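Local coordinates for M152 protein (PDB 4G59), which probably acts as a viral immunoevasin with an MHC class I-like fold, binding host NKG2D ligands of the RAE-1 family to blunt natural killer cell recognition, at residues 61-70 and 163-174. Sequence-based numbering, arbitrary orientation.
Sequences WMNVSELAQE and LLQKRWTSFCRK. With NAG (2-acetamido-2-deoxy-beta-D-glucopyranose), chain E.
Lys174 sets CG over one face of the Trp61 indole, 3.7 Å from the centroid of the five-membered ring and 18° off its normal, a CH-pi contact. A long lysine suits this place: bent at chi2, the chain runs on with CE beside CB and CG of Trp61, carrying the ammonium group past the ring. Phe171 meets the rim of the same indole near its plane, Trp61 CZ3 lying 3.9 Å from Phe171 CD1, and the two rings are inclined at 56°. Met62 sets CG over the centre of one Phe171 face, with SD farther off, 5.1 Å from the centroid, in a long Met-aromatic contact. The other face lies against the backbone O of Arg167, while Leu67 CD1 lies loosely at the edge. Phe171 CD2 in turn lies over a face of the Trp168 indole, and Glu66 O and Leu67 CA over one face of the Arg167 guanidinium.

Toward helix 68-89 the contact turns polar. Arg167, bent at chi3 (58°), brings NH2 between two acceptors: a hydrogen bond to Gln69 OE1 of 2.6 Å, nearly in the guanidinium plane, and a salt bridge to Glu70 OE2, also 2.6 Å, with carboxylate and guanidinium planes steeply inclined. Glu70 OE1 accepts the indole N-H of Trp168 at 2.8 Å from NE1, within the indole plane. Buried Glu70 thus has both oxygens engaged, and the arginine probably stabilises its negative charge.

Asn63 carries an N-linked glycan, and its ND2 also donates to Glu66 OE1, which may steady the glycosylated turn. Leu67 is the N-cap residue of helix 68-89. The contact therefore joins that helix's start and preceding loop to helix 161-178, within the MHC class I-like platform. Met62 and Leu67 rest on Phe48 of strand 48-50, and Leu164 packs on Phe103 of strand 95-103. Separately, a disulfide links Cys172 to Cys18.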
loop_
_atom_site.group_PDB
_atom_site.type_symbol
_atom_site.label_atom_id
_atom_site.label_comp_id
_atom_site.label_asym_id
_atom_site.label_seq_id
_atom_site.Cartn_x
_atom_site.Cartn_y
_atom_site.Cartn_z
ATOM N N TRP B 61 3.503 -16.580 17.477
ATOM C CA TRP B 61 4.312 -16.458 18.685
ATOM C C TRP B 61 4.016 -15.189 19.477
ATOM O O TRP B 61 4.705 -14.918 20.471
ATOM C CB TRP B 61 5.821 -16.500 18.368
ATOM C CG TRP B 61 6.213 -15.775 17.113
ATOM C CD1 TRP B 61 6.367 -16.325 15.880
ATOM C CD2 TRP B 61 6.507 -14.372 16.969
ATOM N NE1 TRP B 61 6.734 -15.360 14.972
ATOM C CE2 TRP B 61 6.830 -14.152 15.613
ATOM C CE3 TRP B 61 6.523 -13.287 17.848
ATOM C CZ2 TRP B 61 7.170 -12.880 15.110
ATOM C CZ3 TRP B 61 6.863 -12.004 17.340
ATOM C CH2 TRP B 61 7.178 -11.824 15.985
ATOM N N MET B 62 3.038 -14.393 19.040
ATOM C CA MET B 62 2.635 -13.213 19.816
ATOM C C MET B 62 1.322 -13.488 20.537
ATOM O O MET B 62 0.358 -13.972 19.934
ATOM C CB MET B 62 2.403 -11.992 18.924
ATOM C CG MET B 62 3.606 -11.441 18.201
ATOM S SD MET B 62 3.111 -10.216 16.954
ATOM C CE MET B 62 2.500 -8.933 18.075
ATOM N N ASN B 63 1.261 -13.098 21.803
ATOM C CA ASN B 63 0.002 -13.122 22.513
ATOM C C ASN B 63 -0.554 -11.709 22.397
ATOM O O ASN B 63 -0.038 -10.775 23.010
ATOM C CB ASN B 63 0.212 -13.497 23.979
ATOM C CG ASN B 63 -1.088 -13.545 24.759
ATOM O OD1 ASN B 63 -2.165 -13.316 24.208
ATOM N ND2 ASN B 63 -0.992 -13.846 26.049
ATOM N N VAL B 64 -1.607 -11.560 21.602
ATOM C CA VAL B 64 -2.234 -10.254 21.378
ATOM C C VAL B 64 -2.879 -9.681 22.649
ATOM O O VAL B 64 -2.802 -8.471 22.909
ATOM C CB VAL B 64 -3.243 -10.309 20.196
ATOM C CG1 VAL B 64 -4.227 -11.463 20.377
ATOM C CG2 VAL B 64 -3.973 -8.983 20.034
ATOM N N SER B 65 -3.481 -10.552 23.456
ATOM C CA SER B 65 -4.047 -10.130 24.734
ATOM C C SER B 65 -3.032 -9.413 25.644
ATOM O O SER B 65 -3.402 -8.548 26.436
ATOM C CB SER B 65 -4.699 -11.318 25.445
ATOM O OG SER B 65 -5.948 -11.634 24.853
ATOM N N GLU B 66 -1.753 -9.757 25.500
ATOM C CA GLU B 66 -0.677 -9.157 26.285
ATOM C C GLU B 66 -0.254 -7.792 25.755
ATOM O O GLU B 66 0.700 -7.201 26.256
ATOM C CB GLU B 66 0.540 -10.089 26.313
ATOM C CG GLU B 66 0.833 -10.714 27.666
ATOM C CD GLU B 66 1.833 -11.852 27.582
ATOM O OE1 GLU B 66 1.580 -12.812 26.825
ATOM O OE2 GLU B 66 2.870 -11.780 28.274
ATOM N N LEU B 67 -0.952 -7.295 24.740
ATOM C CA LEU B 67 -0.579 -6.026 24.114
ATOM C C LEU B 67 -1.472 -4.890 24.638
ATOM O O LEU B 67 -1.999 -4.081 23.867
ATOM C CB LEU B 67 -0.651 -6.130 22.586
ATOM C CG LEU B 67 0.523 -6.724 21.788
ATOM C CD1 LEU B 67 0.936 -8.081 22.290
ATOM C CD2 LEU B 67 0.186 -6.829 20.308
ATOM N N ALA B 68 -1.623 -4.837 25.962
ATOM C CA ALA B 68 -2.488 -3.858 26.626
ATOM C C ALA B 68 -2.094 -2.404 26.373
ATOM O O ALA B 68 -2.940 -1.571 26.053
ATOM C CB ALA B 68 -2.548 -4.141 28.132
ATOM N N GLN B 69 -0.816 -2.096 26.547
ATOM C CA GLN B 69 -0.338 -0.721 26.432
ATOM C C GLN B 69 -0.481 -0.192 25.006
ATOM O O GLN B 69 -1.045 0.885 24.794
ATOM C CB GLN B 69 1.110 -0.609 26.912
ATOM C CG GLN B 69 1.320 -0.874 28.394
ATOM C CD GLN B 69 1.096 -2.319 28.791
ATOM O OE1 GLN B 69 1.319 -3.243 28.001
ATOM N NE2 GLN B 69 0.647 -2.526 30.023
ATOM N N GLU B 70 0.009 -0.956 24.032
ATOM C CA GLU B 70 -0.107 -0.545 22.633
ATOM C C GLU B 70 -1.563 -0.426 22.186
ATOM O O GLU B 70 -1.924 0.553 21.523
ATOM C CB GLU B 70 0.725 -1.430 21.681
ATOM C CG GLU B 70 0.874 -2.883 22.083
ATOM C CD GLU B 70 2.046 -3.155 23.012
ATOM O OE1 GLU B 70 3.182 -2.768 22.694
ATOM O OE2 GLU B 70 1.830 -3.795 24.057
ATOM N N LEU B 163 8.836 -1.679 29.930
ATOM C CA LEU B 163 8.036 -2.882 29.691
ATOM C C LEU B 163 7.940 -3.126 28.194
ATOM O O LEU B 163 7.968 -4.275 27.750
ATOM C CB LEU B 163 6.644 -2.768 30.308
ATOM C CG LEU B 163 5.560 -3.741 29.842
ATOM C CD1 LEU B 163 5.996 -5.195 29.986
ATOM C CD2 LEU B 163 4.299 -3.513 30.631
ATOM N N LEU B 164 7.838 -2.034 27.432
ATOM C CA LEU B 164 7.761 -2.095 25.977
ATOM C C LEU B 164 9.102 -2.505 25.380
ATOM O O LEU B 164 9.153 -3.322 24.458
ATOM C CB LEU B 164 7.299 -0.748 25.394
ATOM C CG LEU B 164 5.847 -0.338 25.629
ATOM C CD1 LEU B 164 5.611 1.117 25.253
ATOM C CD2 LEU B 164 4.930 -1.243 24.839
ATOM N N GLN B 165 10.184 -1.945 25.904
ATOM C CA GLN B 165 11.517 -2.320 25.458
ATOM C C GLN B 165 11.703 -3.827 25.624
ATOM O O GLN B 165 12.233 -4.498 24.742
ATOM C CB GLN B 165 12.588 -1.566 26.249
ATOM C CG GLN B 165 14.005 -2.073 26.017
ATOM C CD GLN B 165 14.627 -1.536 24.738
ATOM O OE1 GLN B 165 14.153 -0.556 24.141
ATOM N NE2 GLN B 165 15.702 -2.177 24.308
ATOM N N LYS B 166 11.235 -4.368 26.741
ATOM C CA LYS B 166 11.406 -5.792 26.979
ATOM C C LYS B 166 10.572 -6.602 25.992
ATOM O O LYS B 166 11.076 -7.537 25.356
ATOM C CB LYS B 166 11.016 -6.155 28.404
ATOM C CG LYS B 166 11.412 -7.552 28.793
ATOM C CD LYS B 166 10.784 -7.943 30.111
ATOM C CE LYS B 166 11.321 -9.266 30.608
ATOM N NZ LYS B 166 10.245 -10.060 31.257
ATOM N N ARG B 167 9.301 -6.236 25.856
ATOM C CA ARG B 167 8.396 -7.007 25.020
ATOM C C ARG B 167 8.818 -6.965 23.553
ATOM O O ARG B 167 8.808 -7.999 22.867
ATOM C CB ARG B 167 6.944 -6.552 25.194
ATOM C CG ARG B 167 6.013 -7.135 24.158
ATOM C CD ARG B 167 4.569 -7.179 24.607
ATOM N NE ARG B 167 4.061 -5.859 24.952
ATOM C CZ ARG B 167 3.403 -5.588 26.071
ATOM N NH1 ARG B 167 3.172 -6.557 26.942
ATOM N NH2 ARG B 167 2.980 -4.355 26.313
ATOM N N TRP B 168 9.216 -5.788 23.074
ATOM C CA TRP B 168 9.575 -5.672 21.662
ATOM C C TRP B 168 10.978 -6.196 21.348
ATOM O O TRP B 168 11.246 -6.615 20.226
ATOM C CB TRP B 168 9.299 -4.257 21.132
ATOM C CG TRP B 168 7.825 -4.043 21.071
ATOM C CD1 TRP B 168 7.033 -3.500 22.041
ATOM C CD2 TRP B 168 6.946 -4.448 20.016
ATOM N NE1 TRP B 168 5.719 -3.523 21.644
ATOM C CE2 TRP B 168 5.637 -4.099 20.403
ATOM C CE3 TRP B 168 7.141 -5.062 18.778
ATOM C CZ2 TRP B 168 4.522 -4.358 19.594
ATOM C CZ3 TRP B 168 6.033 -5.314 17.969
ATOM C CH2 TRP B 168 4.741 -4.967 18.385
ATOM N N THR B 169 11.863 -6.201 22.344
ATOM C CA THR B 169 13.174 -6.834 22.167
ATOM C C THR B 169 12.976 -8.336 22.015
ATOM O O THR B 169 13.597 -8.974 21.175
ATOM C CB THR B 169 14.123 -6.513 23.327
ATOM O OG1 THR B 169 14.456 -5.118 23.281
ATOM C CG2 THR B 169 15.396 -7.369 23.245
ATOM N N SER B 170 12.068 -8.881 22.809
ATOM C CA SER B 170 11.693 -10.291 22.741
ATOM C C SER B 170 11.076 -10.653 21.378
ATOM O O SER B 170 11.351 -11.721 20.808
ATOM C CB SER B 170 10.735 -10.594 23.892
ATOM O OG SER B 170 9.978 -11.760 23.644
ATOM N N PHE B 171 10.251 -9.767 20.838
ATOM C CA PHE B 171 9.650 -10.037 19.538
ATOM C C PHE B 171 10.713 -9.955 18.463
ATOM O O PHE B 171 10.742 -10.772 17.540
ATOM C CB PHE B 171 8.542 -9.037 19.233
ATOM C CG PHE B 171 7.332 -9.184 20.108
ATOM C CD1 PHE B 171 7.127 -10.339 20.837
ATOM C CD2 PHE B 171 6.397 -8.159 20.192
ATOM C CE1 PHE B 171 5.998 -10.471 21.638
ATOM C CE2 PHE B 171 5.272 -8.284 20.979
ATOM C CZ PHE B 171 5.069 -9.433 21.705
ATOM N N CYS B 172 11.583 -8.956 18.582
ATOM C CA CYS B 172 12.697 -8.816 17.643
ATOM C C CYS B 172 13.604 -10.049 17.621
ATOM O O CYS B 172 13.993 -10.508 16.551
ATOM C CB CYS B 172 13.528 -7.564 17.935
ATOM S SG CYS B 172 14.605 -7.100 16.574
ATOM N N ARG B 173 13.957 -10.558 18.801
ATOM C CA ARG B 173 14.848 -11.708 18.893
ATOM C C ARG B 173 14.200 -12.971 18.314
ATOM O O ARG B 173 14.889 -13.799 17.694
ATOM C CB ARG B 173 15.273 -11.949 20.348
ATOM C CG ARG B 173 16.126 -10.854 21.029
ATOM C CD ARG B 173 16.463 -11.361 22.443
ATOM N NE ARG B 173 16.950 -10.415 23.460
ATOM C CZ ARG B 173 17.937 -9.538 23.302
ATOM N NH1 ARG B 173 18.549 -9.370 22.124
ATOM N NH2 ARG B 173 18.289 -8.783 24.330
ATOM N N LYS B 174 12.885 -13.114 18.505
ATOM C CA LYS B 174 12.139 -14.236 17.914
ATOM C C LYS B 174 12.226 -14.203 16.379
ATOM O O LYS B 174 12.451 -15.234 15.724
ATOM C CB LYS B 174 10.677 -14.231 18.385
ATOM C CG LYS B 174 9.817 -15.338 17.803
ATOM C CD LYS B 174 10.250 -16.705 18.325
ATOM C CE LYS B 174 9.308 -17.799 17.853
ATOM N NZ LYS B 174 9.683 -19.120 18.439
HETATM C C1 NAG E . -2.072 -14.041 26.848
HETATM C C2 NAG E . -3.149 -13.428 27.734
HETATM C C3 NAG E . -3.636 -14.469 28.731
HETATM C C4 NAG E . -4.119 -15.673 27.945
HETATM C C5 NAG E . -2.963 -16.185 27.096
HETATM C C6 NAG E . -3.355 -17.444 26.334
HETATM C C7 NAG E . -2.470 -12.248 29.746
HETATM C C8 NAG E . -1.918 -10.985 30.337
HETATM N N2 NAG E . -2.625 -12.266 28.425
HETATM O O3 NAG E . -4.698 -13.942 29.491
HETATM O O4 NAG E . -4.544 -16.683 28.831
HETATM O O5 NAG E . -2.604 -15.171 26.184
HETATM O O6 NAG E . -2.269 -17.873 25.544
HETATM O O7 NAG E . -2.753 -13.203 30.469
#